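Local coordinates for cytidine deaminase (Mycobacterium tuberculosis, PDB 4WIG), which catalyses the zinc-dependent hydrolytic deamination of cytidine and 2'-deoxycytidine to uridine and 2'-deoxyuridine, allowing these nucleosides to be recycled, at residues Trp6-Arg10 with Leu105-Pro109; Arg26-Gly30 with Cys78-His82; Gly30-Asp36 with Arg72-Cys78; Val41-Asn45 with Cys56-Val61; Val62-His66 with Val95-His99. The protein carries 1 engineered substitution. All coordinates share one frame; numbering follows the deposited sequence. Where two conformers were deposited one is given.

In the fold
From the N terminus, helix 6-17 opens the widest loop, which contact 1 closes at strand 105-106 and the residues that follow it; the other four contacts lie within it. Strand 29-35 then pairs with strand 73-80, its start in contact 2 and its remainder in contact 3, which sits within the loop of contact 2. Contact 4 is a still shorter closure inside both, laying strand 40-44 against the start of helix 57-67 beside the zinc. Contact 5 follows contact 4 in series but crosses contacts 2 and 3, because helix 57-67 lies inside their loops and its partner, helix 90-100, beyond them. Together they tie helices on both faces to one mixed sheet.

Contact 1. Residues Trp6-Arg10 with Leu105-Pro109; sequences WNMLR and LIDHP
The Trp6 indole carries Asp107 OD1 over one face, offset toward the rim, and meets the backbone O of Leu105 at its edge, where CH2 comes to 3.6 Å from that oxygen. The flat Arg10 guanidinium is used edge-on: Asp107 CG and water 1 lie at its edge, in plane, though the carboxylate itself is turned 34° from it. These groups fasten helix 6-17 to strand 105-106 and the residues that follow it, on the face of the deaminase sheet away from helices 57-67 and 90-100. The Asp107 side chain runs past the indole in the reverse direction, with ring and carboxylate planes 34° apart and Trp6 CE3 at 3.5 Å from Asp107 CG. Farther along the ring, CZ2 rests on Leu105 CB at 3.7 Å.

Arg10 grips the carboxylate side-on in a two-nitrogen salt bridge. Its NE reaches Asp107 OD2 at 2.8 Å along a nearly straight bond, and NH2 takes OD1 at 3.1 Å. A bend at chi3 (-93°) turns the guanidinium across the acid, which is approached from above its own plane. The second terminal nitrogen continues outward: NH1 donates to water 1, which donates to Pro109 O. Arg10 also packs on Val79 of the neighbouring strand. Asp107 OD1 is doubly held, for His108 N reaches it at 2.9 Å from the same face of the carboxylate as Arg10 NH2.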
# COMPACT_ATOMS: atom_id res chain seq x y z
N TRP A 6 3.13 -9.15 29.17
CA TRP A 6 2.20 -8.31 28.42
C TRP A 6 2.16 -6.89 28.94
O TRP A 6 2.02 -5.95 28.16
CB TRP A 6 0.80 -8.93 28.40
CG TRP A 6 0.77 -10.17 27.56
CD1 TRP A 6 0.68 -11.45 28.01
CD2 TRP A 6 0.88 -10.25 26.13
NE1 TRP A 6 0.71 -12.33 26.95
CE2 TRP A 6 0.83 -11.61 25.79
CE3 TRP A 6 1.00 -9.29 25.11
CZ2 TRP A 6 0.90 -12.06 24.45
CZ3 TRP A 6 1.07 -9.74 23.77
CH2 TRP A 6 1.03 -11.11 23.47
N ASN A 7 2.28 -6.73 30.25
CA ASN A 7 2.33 -5.40 30.86
C ASN A 7 3.50 -4.59 30.31
O ASN A 7 3.35 -3.40 29.99
CB ASN A 7 2.41 -5.50 32.38
CG ASN A 7 2.26 -4.16 33.06
OD1 ASN A 7 3.14 -3.73 33.80
ND2 ASN A 7 1.15 -3.46 32.78
N MET A 8 4.65 -5.23 30.17
CA MET A 8 5.82 -4.61 29.57
C MET A 8 5.62 -4.28 28.08
O MET A 8 5.98 -3.21 27.63
CB MET A 8 7.05 -5.52 29.75
CG MET A 8 8.32 -5.03 29.07
SD MET A 8 8.49 -5.43 27.32
CE MET A 8 8.56 -7.22 27.35
N LEU A 9 5.04 -5.21 27.32
CA LEU A 9 4.85 -4.99 25.89
C LEU A 9 3.83 -3.89 25.63
O LEU A 9 4.03 -3.02 24.79
CB LEU A 9 4.39 -6.26 25.19
CG LEU A 9 5.48 -7.22 24.76
CD1 LEU A 9 4.81 -8.39 24.05
CD2 LEU A 9 6.49 -6.52 23.85
N ARG A 10 2.74 -3.95 26.38
CA ARG A 10 1.69 -2.94 26.29
C ARG A 10 2.24 -1.56 26.65
O ARG A 10 1.91 -0.56 26.02
CB ARG A 10 0.52 -3.35 27.18
CG ARG A 10 -0.84 -2.97 26.65
CD ARG A 10 -1.96 -3.39 27.60
NE ARG A 10 -2.52 -4.70 27.30
CZ ARG A 10 -3.58 -5.23 27.92
NH1 ARG A 10 -4.18 -4.56 28.90
NH2 ARG A 10 -4.03 -6.42 27.57
N LEU A 105 1.65 -14.33 19.15
CA LEU A 105 0.57 -13.90 20.02
C LEU A 105 0.34 -12.40 19.89
O LEU A 105 1.29 -11.60 19.88
CB LEU A 105 0.84 -14.26 21.49
CG LEU A 105 0.92 -15.76 21.78
CD1 LEU A 105 1.35 -15.98 23.23
CD2 LEU A 105 -0.41 -16.44 21.50
N ILE A 106 -0.94 -12.03 19.80
CA ILE A 106 -1.38 -10.67 19.64
C ILE A 106 -2.19 -10.24 20.87
O ILE A 106 -3.20 -10.85 21.18
CB ILE A 106 -2.27 -10.54 18.38
CG1 ILE A 106 -1.54 -11.09 17.12
CG2 ILE A 106 -2.75 -9.11 18.21
CD1 ILE A 106 -0.28 -10.35 16.77
N ASP A 107 -1.75 -9.20 21.57
CA ASP A 107 -2.45 -8.73 22.76
C ASP A 107 -3.90 -8.39 22.45
O ASP A 107 -4.24 -7.99 21.33
CB ASP A 107 -1.77 -7.46 23.32
CG ASP A 107 -1.93 -7.33 24.83
OD1 ASP A 107 -2.65 -8.14 25.46
OD2 ASP A 107 -1.32 -6.41 25.40
N HIS A 108 -4.74 -8.55 23.46
CA HIS A 108 -6.17 -8.37 23.32
C HIS A 108 -6.67 -8.00 24.72
O HIS A 108 -6.10 -8.45 25.70
CB HIS A 108 -6.78 -9.66 22.78
CG HIS A 108 -8.27 -9.65 22.67
ND1 HIS A 108 -8.94 -9.43 21.49
CD2 HIS A 108 -9.23 -9.83 23.61
CE1 HIS A 108 -10.24 -9.46 21.70
NE2 HIS A 108 -10.45 -9.70 22.98
N PRO A 109 -7.72 -7.15 24.83
CA PRO A 109 -8.15 -6.72 26.17
C PRO A 109 -8.56 -7.86 27.12
O PRO A 109 -8.43 -7.72 28.34
CB PRO A 109 -9.36 -5.83 25.89
CG PRO A 109 -9.23 -5.40 24.47
CD PRO A 109 -8.51 -6.52 23.76
O HOH W 1 -5.98 -6.66 29.67

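Contact 2. Residues Arg26-Gly30 with Cys78-His82; sequences RFAVG and CVDGH
This is a backbone contact at the end of an antiparallel strand pair: Gly30 and Val79 join strands 29-35 and 73-80 near the end of their pairing, the touching portions running 133° from each other. Gly30 N donates to Val79 O at 3.0 Å, and Val79 N returns a bond of 3.0 Å to Gly30 O, making a regular hydrogen-bonded pair. Farther out the backbones stay close through two CA-H...O contacts, Val29 CA to Val79 O at 3.4 Å and Asp80 CA to Ala28 O at 3.4 Å.

On the face bearing Val29, branch CG1 touches Cys78 SG at 3.5 Å. Both atoms stand anti to their own backbone N, which swings them toward each other alongside the strands. In the cytidine deaminase fold this face of the central sheet receives helix 57-67: Val29 lies on Ala57, and Cys78 on Glu58, the probable proton donor. Asn45, which probably binds the substrate, bonds Val29 N through OD1 and Phe27 O through ND2, fixing the entry into the strand.

At the outer end, the Phe27 ring and the Asp80 carboxylate stand nearly perpendicular, 89° between planes, with Phe27 CZ at 4.0 Å from Asp80 CB. Phe27 also packs on Leu128 of the second subunit. The carboxylate faces its own turn instead: OD1 accepts from Ser84 N and, in a weak bond of 2.8 Å, from His82 N.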
# COMPACT_ATOMS: atom_id res chain seq x y z
N ARG A 26 -5.28 12.10 13.17
CA ARG A 26 -5.32 12.34 14.61
C ARG A 26 -5.54 11.06 15.42
O ARG A 26 -6.11 11.10 16.50
CB ARG A 26 -6.39 13.40 14.94
CG ARG A 26 -6.29 14.64 14.07
CD ARG A 26 -7.18 15.76 14.60
CZ ARG A 26 -4.69 16.88 15.94
NH1 ARG A 26 -5.47 17.92 16.24
NH2 ARG A 26 -3.42 16.87 16.32
N PHE A 27 -5.10 9.92 14.89
CA PHE A 27 -5.30 8.64 15.55
C PHE A 27 -3.94 8.00 15.75
O PHE A 27 -3.44 7.33 14.86
CB PHE A 27 -6.21 7.73 14.72
CG PHE A 27 -6.59 6.46 15.42
CD1 PHE A 27 -7.29 6.50 16.62
CD2 PHE A 27 -6.25 5.22 14.91
CE1 PHE A 27 -7.64 5.33 17.28
CE2 PHE A 27 -6.60 4.05 15.56
CZ PHE A 27 -7.30 4.11 16.75
N ALA A 28 -3.34 8.22 16.92
CA ALA A 28 -2.00 7.70 17.20
C ALA A 28 -2.08 6.22 17.51
O ALA A 28 -2.97 5.78 18.21
CB ALA A 28 -1.35 8.42 18.36
N VAL A 29 -1.15 5.45 16.94
CA VAL A 29 -1.07 4.03 17.23
C VAL A 29 0.37 3.69 17.51
O VAL A 29 1.24 4.18 16.83
CB VAL A 29 -1.59 3.18 16.07
CG1 VAL A 29 -1.43 1.70 16.39
CG2 VAL A 29 -3.05 3.51 15.79
N GLY A 30 0.61 2.85 18.52
CA GLY A 30 1.95 2.35 18.78
C GLY A 30 1.93 0.84 18.89
O GLY A 30 0.90 0.27 19.25
N CYS A 78 -0.51 -3.87 20.38
CA CYS A 78 -0.82 -2.66 19.61
C CYS A 78 -1.85 -1.86 20.40
O CYS A 78 -2.85 -2.41 20.83
CB CYS A 78 -1.42 -3.05 18.27
SG CYS A 78 -1.73 -1.66 17.15
N VAL A 79 -1.59 -0.58 20.59
CA VAL A 79 -2.48 0.27 21.37
C VAL A 79 -2.71 1.60 20.66
O VAL A 79 -1.91 2.03 19.83
CB VAL A 79 -1.92 0.54 22.79
CG1 VAL A 79 -1.71 -0.78 23.54
CG2 VAL A 79 -0.62 1.34 22.71
N ASP A 80 -3.81 2.25 21.00
CA ASP A 80 -4.10 3.58 20.51
C ASP A 80 -3.47 4.66 21.43
O ASP A 80 -2.75 4.32 22.37
CB ASP A 80 -5.60 3.76 20.33
CG ASP A 80 -6.37 3.90 21.64
OD1 ASP A 80 -5.76 4.00 22.74
OD2 ASP A 80 -7.61 3.88 21.55
N GLY A 81 -3.72 5.94 21.13
CA GLY A 81 -3.14 7.06 21.88
C GLY A 81 -3.54 7.08 23.35
O GLY A 81 -2.84 7.66 24.17
N HIS A 82 -4.66 6.43 23.67
CA HIS A 82 -5.16 6.33 25.04
C HIS A 82 -4.68 5.06 25.76
O HIS A 82 -5.07 4.79 26.90
CB HIS A 82 -6.70 6.40 24.99
CG HIS A 82 -7.22 7.78 24.71
ND1 HIS A 82 -8.16 8.39 25.52
CD2 HIS A 82 -6.92 8.68 23.74
CE1 HIS A 82 -8.42 9.60 25.05
NE2 HIS A 82 -7.67 9.80 23.98

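Contact 3. Residues Gly30-Asp36 with Arg72-Cys78; sequences GAAALVD and RLLALAC
Ala31, Ala32 and Ala33 lie in close antiparallel register with Cys78, Ala77 and Leu76, the tight, buried half of a strand pair at the middle of the deaminase sheet. Ala32 and Ala77 form a hydrogen-bonded pair, with Ala32 N to Ala77 O at 3.0 Å and Ala77 N to Ala32 O at 2.9 Å. At the next, non-hydrogen-bonded pair the backbones pinch together, bringing Ala33 CA to 3.0 Å from Ala75 O. On the face carrying Ala31, Ala33 and Leu76, Ala33 CB touches Leu73 CD2 and Leu76 CD1; Val61 of helix 57-67 and Leu96 of helix 90-100 cover this layer. Small Ala32, Ala75 and Ala77 turn the other way, under helix 6-17.

Toward the far end the register slips by one residue. Leu74 and Ala75 both face Leu34, a classic beta bulge: Leu34 N donates to Ala75 O at 2.8 Å in a bent bond (145° at the hydrogen), while Leu74 N reaches Leu34 O at 2.8 Å almost straight (173°).

Beyond the bulge lies the solvent side, with Asp36, Arg72 and Leu74 exposed. Asp36 N still bonds Arg72 O at 2.8 Å, and the Asp36 side chain folds back over the partner strand (chi1 61°), where OD2 receives a weak bond from Arg72 N at 3.3 Å. Leu74 CD1 touches Asp36 CA. The Arg72 guanidinium points elsewhere, with NE 6.0 Å from Asp36 OD1, so one main-chain bond, one weak backbone-to-acid bond and the apolar cover of Leu74 join the segments here, without a salt bridge.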
# COMPACT_ATOMS: atom_id res chain seq x y z
N GLY A 30 0.61 2.85 18.52
CA GLY A 30 1.95 2.35 18.78
C GLY A 30 1.93 0.84 18.89
O GLY A 30 0.90 0.27 19.25
N ALA A 31 3.05 0.20 18.58
CA ALA A 31 3.14 -1.23 18.73
C ALA A 31 4.51 -1.63 19.22
O ALA A 31 5.49 -0.93 18.99
CB ALA A 31 2.81 -1.92 17.41
N ALA A 32 4.56 -2.75 19.92
CA ALA A 32 5.81 -3.29 20.42
C ALA A 32 5.76 -4.81 20.34
O ALA A 32 4.71 -5.41 20.60
CB ALA A 32 6.05 -2.85 21.85
N ALA A 33 6.88 -5.41 19.99
CA ALA A 33 6.95 -6.85 19.81
C ALA A 33 8.21 -7.42 20.44
O ALA A 33 9.29 -6.80 20.39
CB ALA A 33 6.89 -7.22 18.34
N LEU A 34 8.04 -8.59 21.05
CA LEU A 34 9.13 -9.40 21.56
C LEU A 34 9.65 -10.26 20.41
O LEU A 34 8.89 -10.99 19.77
CB LEU A 34 8.62 -10.31 22.66
CG LEU A 34 9.61 -11.26 23.31
CD1 LEU A 34 10.65 -10.49 24.11
CD2 LEU A 34 8.85 -12.25 24.19
N VAL A 35 10.95 -10.16 20.20
CA VAL A 35 11.66 -10.92 19.17
C VAL A 35 12.22 -12.19 19.81
O VAL A 35 12.39 -12.24 21.04
CB VAL A 35 12.77 -10.07 18.54
CG1 VAL A 35 13.38 -10.78 17.33
CG2 VAL A 35 12.21 -8.71 18.13
N ASP A 36 12.47 -13.22 19.01
CA ASP A 36 12.97 -14.49 19.56
C ASP A 36 14.37 -14.50 20.18
O ASP A 36 14.77 -15.52 20.77
CB ASP A 36 12.86 -15.61 18.51
CG ASP A 36 13.66 -15.34 17.25
OD1 ASP A 36 13.69 -16.25 16.39
OD2 ASP A 36 14.24 -14.25 17.08
N ARG A 72 12.49 -13.61 14.40
CA ARG A 72 11.07 -13.93 14.39
C ARG A 72 10.36 -13.23 15.54
O ARG A 72 10.91 -13.11 16.63
CB ARG A 72 10.87 -15.45 14.54
CG ARG A 72 11.45 -16.28 13.41
CD ARG A 72 10.56 -16.27 12.17
NE ARG A 72 9.32 -17.03 12.38
CZ ARG A 72 8.33 -17.09 11.49
NH1 ARG A 72 8.41 -16.45 10.33
NH2 ARG A 72 7.24 -17.81 11.77
N LEU A 73 9.13 -12.78 15.30
CA LEU A 73 8.31 -12.16 16.35
C LEU A 73 7.58 -13.24 17.14
O LEU A 73 7.02 -14.16 16.54
CB LEU A 73 7.28 -11.20 15.75
CG LEU A 73 7.84 -10.08 14.87
CD1 LEU A 73 6.69 -9.24 14.33
CD2 LEU A 73 8.84 -9.21 15.62
N LEU A 74 7.60 -13.13 18.47
CA LEU A 74 6.90 -14.05 19.36
C LEU A 74 5.58 -13.50 19.91
O LEU A 74 4.63 -14.26 20.16
CB LEU A 74 7.81 -14.42 20.54
CG LEU A 74 9.11 -15.13 20.17
CD1 LEU A 74 9.86 -15.54 21.43
CD2 LEU A 74 8.86 -16.34 19.29
N ALA A 75 5.54 -12.19 20.12
CA ALA A 75 4.41 -11.53 20.74
C ALA A 75 4.41 -10.07 20.35
O ALA A 75 5.47 -9.47 20.24
CB ALA A 75 4.50 -11.68 22.25
N LEU A 76 3.22 -9.52 20.12
CA LEU A 76 3.02 -8.13 19.78
C LEU A 76 1.81 -7.53 20.53
O LEU A 76 0.75 -8.14 20.61
CB LEU A 76 2.82 -7.99 18.26
CG LEU A 76 2.65 -6.57 17.73
CD1 LEU A 76 3.35 -6.38 16.40
CD2 LEU A 76 1.18 -6.20 17.61
N ALA A 77 1.97 -6.31 21.04
CA ALA A 77 0.86 -5.49 21.55
C ALA A 77 0.73 -4.24 20.70
O ALA A 77 1.73 -3.62 20.34
CB ALA A 77 1.09 -5.10 23.02
N CYS A 78 -0.51 -3.87 20.38
CA CYS A 78 -0.82 -2.66 19.61
C CYS A 78 -1.85 -1.86 20.40
O CYS A 78 -2.85 -2.41 20.83
CB CYS A 78 -1.42 -3.05 18.27
SG CYS A 78 -1.73 -1.66 17.15

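Contact 4. Residues Val41-Asn45 with Cys56-Val61; sequences VTGCN and CAECAV. With ZN (zinc ion), chain C.
Val61 of helix 57-67 lies across strand 40-44 with both of its branches in use. From CB, branch CG1 extends anti to the backbone N (chi1 164°) and meets Val41 CG2 at 3.8 Å; branch CG2 turns onto the strand backbone, 3.5 Å from Gly43 N and 3.7 Å from Thr42 C. The preceding residue, Ala60, sets CB 3.6 Å from Gly43 CA, and a turn earlier Ala57 CB touches both Gly43 O and Asn45 N. Gly43 has no side chain, which lets the helix lie almost directly on the strand, the two running at 145°. Cys44 and Ala60 also pack on His66 and Cys63 of the third subunit.

At the N-cap of this helix, Cys56 SG binds zinc at 2.3 Å, with Cys89 and Cys92 as the other protein ligands. Water 2 completes the site, 1.9 Å from the zinc, and donates a hydrogen bond to Glu58 OE2 at 2.6 Å. The helix start thus supplies both a metal ligand and the probable proton donor, while Asn45 at the strand end belongs to the predicted substrate site. This placement is consistent with the cytidine deaminase mechanism, in which zinc activates the attacking water and the glutamate shuttles its proton.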
# COMPACT_ATOMS: atom_id res chain seq x y z
N VAL A 41 11.15 -4.60 19.93
CA VAL A 41 11.19 -3.59 18.88
C VAL A 41 9.85 -2.86 18.86
O VAL A 41 8.84 -3.43 19.27
CB VAL A 41 11.50 -4.22 17.50
CG1 VAL A 41 12.90 -4.80 17.51
CG2 VAL A 41 10.49 -5.31 17.13
N THR A 42 9.86 -1.60 18.43
CA THR A 42 8.65 -0.78 18.49
C THR A 42 8.38 -0.06 17.16
O THR A 42 9.23 0.04 16.30
CB THR A 42 8.69 0.27 19.62
OG1 THR A 42 9.75 1.21 19.38
CG2 THR A 42 8.88 -0.36 20.97
N GLY A 43 7.15 0.43 17.03
CA GLY A 43 6.73 1.12 15.84
C GLY A 43 5.54 2.00 16.15
O GLY A 43 4.78 1.73 17.09
N CYS A 44 5.38 3.06 15.36
CA CYS A 44 4.21 3.90 15.44
C CYS A 44 3.69 4.20 14.06
O CYS A 44 4.44 4.07 13.06
CB CYS A 44 4.51 5.19 16.20
SG CYS A 44 5.79 6.24 15.47
N ASN A 45 2.43 4.57 13.96
CA ASN A 45 1.89 4.93 12.65
C ASN A 45 2.38 6.29 12.12
O ASN A 45 2.84 7.17 12.86
CB ASN A 45 0.35 4.78 12.58
CG ASN A 45 -0.39 5.65 13.56
OD1 ASN A 45 0.14 6.07 14.58
ND2 ASN A 45 -1.65 5.95 13.24
N CYS A 56 1.36 1.72 8.96
CA CYS A 56 0.83 1.22 10.22
C CYS A 56 1.94 0.96 11.22
O CYS A 56 3.05 0.57 10.84
CB CYS A 56 0.08 -0.09 10.00
SG CYS A 56 -1.59 0.09 9.32
N ALA A 57 1.63 1.12 12.50
CA ALA A 57 2.57 0.84 13.59
C ALA A 57 3.18 -0.56 13.50
O ALA A 57 4.37 -0.74 13.73
CB ALA A 57 1.88 1.02 14.94
N GLU A 58 2.33 -1.54 13.21
CA GLU A 58 2.75 -2.92 13.16
C GLU A 58 3.74 -3.16 12.02
O GLU A 58 4.69 -3.92 12.18
CB GLU A 58 1.54 -3.86 13.05
CG GLU A 58 0.48 -3.62 14.11
CD GLU A 58 -0.60 -2.65 13.66
OE1 GLU A 58 -0.29 -1.47 13.38
OE2 GLU A 58 -1.78 -3.05 13.61
N CYS A 59 3.52 -2.50 10.88
CA CYS A 59 4.50 -2.52 9.79
C CYS A 59 5.81 -1.86 10.20
O CYS A 59 6.87 -2.34 9.85
CB CYS A 59 3.96 -1.86 8.53
SG CYS A 59 2.66 -2.86 7.77
N ALA A 60 5.72 -0.75 10.94
CA ALA A 60 6.91 -0.10 11.49
C ALA A 60 7.70 -1.06 12.41
O ALA A 60 8.93 -1.07 12.38
CB ALA A 60 6.53 1.18 12.23
N VAL A 61 6.99 -1.86 13.21
CA VAL A 61 7.64 -2.90 14.02
C VAL A 61 8.46 -3.88 13.18
O VAL A 61 9.59 -4.24 13.55
CB VAL A 61 6.59 -3.67 14.87
CG1 VAL A 61 7.16 -4.97 15.41
CG2 VAL A 61 6.09 -2.79 16.00
ZN ZN C . -2.46 -1.96 9.92
O HOH W 2 -3.15 -1.94 11.73

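Contact 5. Residues Val62-His66 with Val95-His99; sequences VCALH and VLLEH
Val62 stands at about a right angle to His99 and presses CG1 on one face of the imidazole, a CH-pi contact 3.8 Å from the ring centroid and 28° off the normal. It joins helices 57-67 and 90-100, whose N-terminal ends hold the zinc and which lie side by side on one face of the deaminase fold's sheet. The axes of segments 62-66 and 95-99 come no closer than 11.3 Å, so the contact is made by side chains, not backbones. Glu98 CB lies against the opposite face of His99, toward its rim.

Val62 directs CG1 to the ring by standing it anti to the backbone N; CG2 is left to meet Val95 CG1 at 3.9 Å and Leu96 CD2 at 4.0 Å. Leu65 comes in obliquely, with CD2 at 3.9 Å from His99 CB. The two histidines are tilted against each other, planes 62° apart, and His99 CD2 lies at the edge of the His66 ring, 3.1 Å from His66 NE2. Tyr21 of the third subunit joins them, edge-to-face with His99, at a tetramer interface. A bond within its own helix helps to set the rotation of His99: ND1 donates to Val95 O at 3.1 Å.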
# COMPACT_ATOMS: atom_id res chain seq x y z
N VAL A 62 7.91 -4.30 12.05
CA VAL A 62 8.56 -5.23 11.15
C VAL A 62 9.78 -4.58 10.49
O VAL A 62 10.80 -5.22 10.35
CB VAL A 62 7.57 -5.77 10.10
CG1 VAL A 62 8.29 -6.46 8.95
CG2 VAL A 62 6.58 -6.70 10.78
N CYS A 63 9.67 -3.31 10.11
CA CYS A 63 10.85 -2.58 9.63
C CYS A 63 11.96 -2.56 10.69
O CYS A 63 13.13 -2.82 10.37
CB CYS A 63 10.46 -1.16 9.23
SG CYS A 63 9.41 -1.09 7.76
N ALA A 64 11.58 -2.25 11.93
CA ALA A 64 12.53 -2.24 13.05
C ALA A 64 13.16 -3.61 13.27
O ALA A 64 14.36 -3.70 13.56
CB ALA A 64 11.85 -1.77 14.32
N LEU A 65 12.35 -4.66 13.17
CA LEU A 65 12.84 -6.04 13.30
C LEU A 65 14.04 -6.27 12.39
O LEU A 65 15.08 -6.80 12.81
CB LEU A 65 11.71 -7.03 12.97
CG LEU A 65 12.06 -8.50 12.81
CD1 LEU A 65 12.62 -9.08 14.09
CD2 LEU A 65 10.83 -9.29 12.37
N HIS A 66 13.90 -5.88 11.13
CA HIS A 66 14.93 -6.16 10.13
C HIS A 66 16.04 -5.12 10.06
O HIS A 66 17.04 -5.34 9.38
CB HIS A 66 14.28 -6.44 8.78
CG HIS A 66 13.52 -7.73 8.79
ND1 HIS A 66 14.15 -8.94 8.98
CD2 HIS A 66 12.20 -7.99 8.75
CE1 HIS A 66 13.25 -9.90 9.00
NE2 HIS A 66 12.06 -9.35 8.87
N VAL A 95 1.20 -8.99 7.08
CA VAL A 95 2.60 -8.64 7.25
C VAL A 95 3.21 -9.34 8.48
O VAL A 95 4.28 -9.93 8.39
CB VAL A 95 2.81 -7.10 7.32
CG1 VAL A 95 4.25 -6.76 7.67
CG2 VAL A 95 2.44 -6.45 5.99
N LEU A 96 2.51 -9.30 9.61
CA LEU A 96 3.03 -9.92 10.84
C LEU A 96 3.17 -11.45 10.69
O LEU A 96 4.11 -12.06 11.23
CB LEU A 96 2.13 -9.58 12.03
CG LEU A 96 2.17 -8.13 12.54
CD1 LEU A 96 1.06 -7.87 13.56
CD2 LEU A 96 3.53 -7.85 13.13
N LEU A 97 2.27 -12.06 9.93
CA LEU A 97 2.30 -13.51 9.72
C LEU A 97 3.60 -13.97 9.06
O LEU A 97 4.13 -15.05 9.37
CB LEU A 97 1.10 -13.95 8.87
CG LEU A 97 0.88 -15.46 8.80
CD1 LEU A 97 0.26 -15.96 10.09
CD2 LEU A 97 0.01 -15.80 7.60
N GLU A 98 4.11 -13.15 8.15
CA GLU A 98 5.37 -13.41 7.46
C GLU A 98 6.54 -13.53 8.43
O GLU A 98 7.52 -14.24 8.15
CB GLU A 98 5.65 -12.26 6.48
CG GLU A 98 6.81 -12.46 5.54
CD GLU A 98 6.49 -13.35 4.35
OE1 GLU A 98 7.38 -14.11 3.95
OE2 GLU A 98 5.35 -13.29 3.82
N HIS A 99 6.45 -12.82 9.56
CA HIS A 99 7.58 -12.68 10.48
C HIS A 99 7.41 -13.37 11.82
O HIS A 99 8.38 -13.51 12.56
CB HIS A 99 7.88 -11.20 10.62
CG HIS A 99 8.25 -10.59 9.32
ND1 HIS A 99 7.37 -9.85 8.55
CD2 HIS A 99 9.36 -10.75 8.56
CE1 HIS A 99 7.95 -9.53 7.41
NE2 HIS A 99 9.16 -10.06 7.40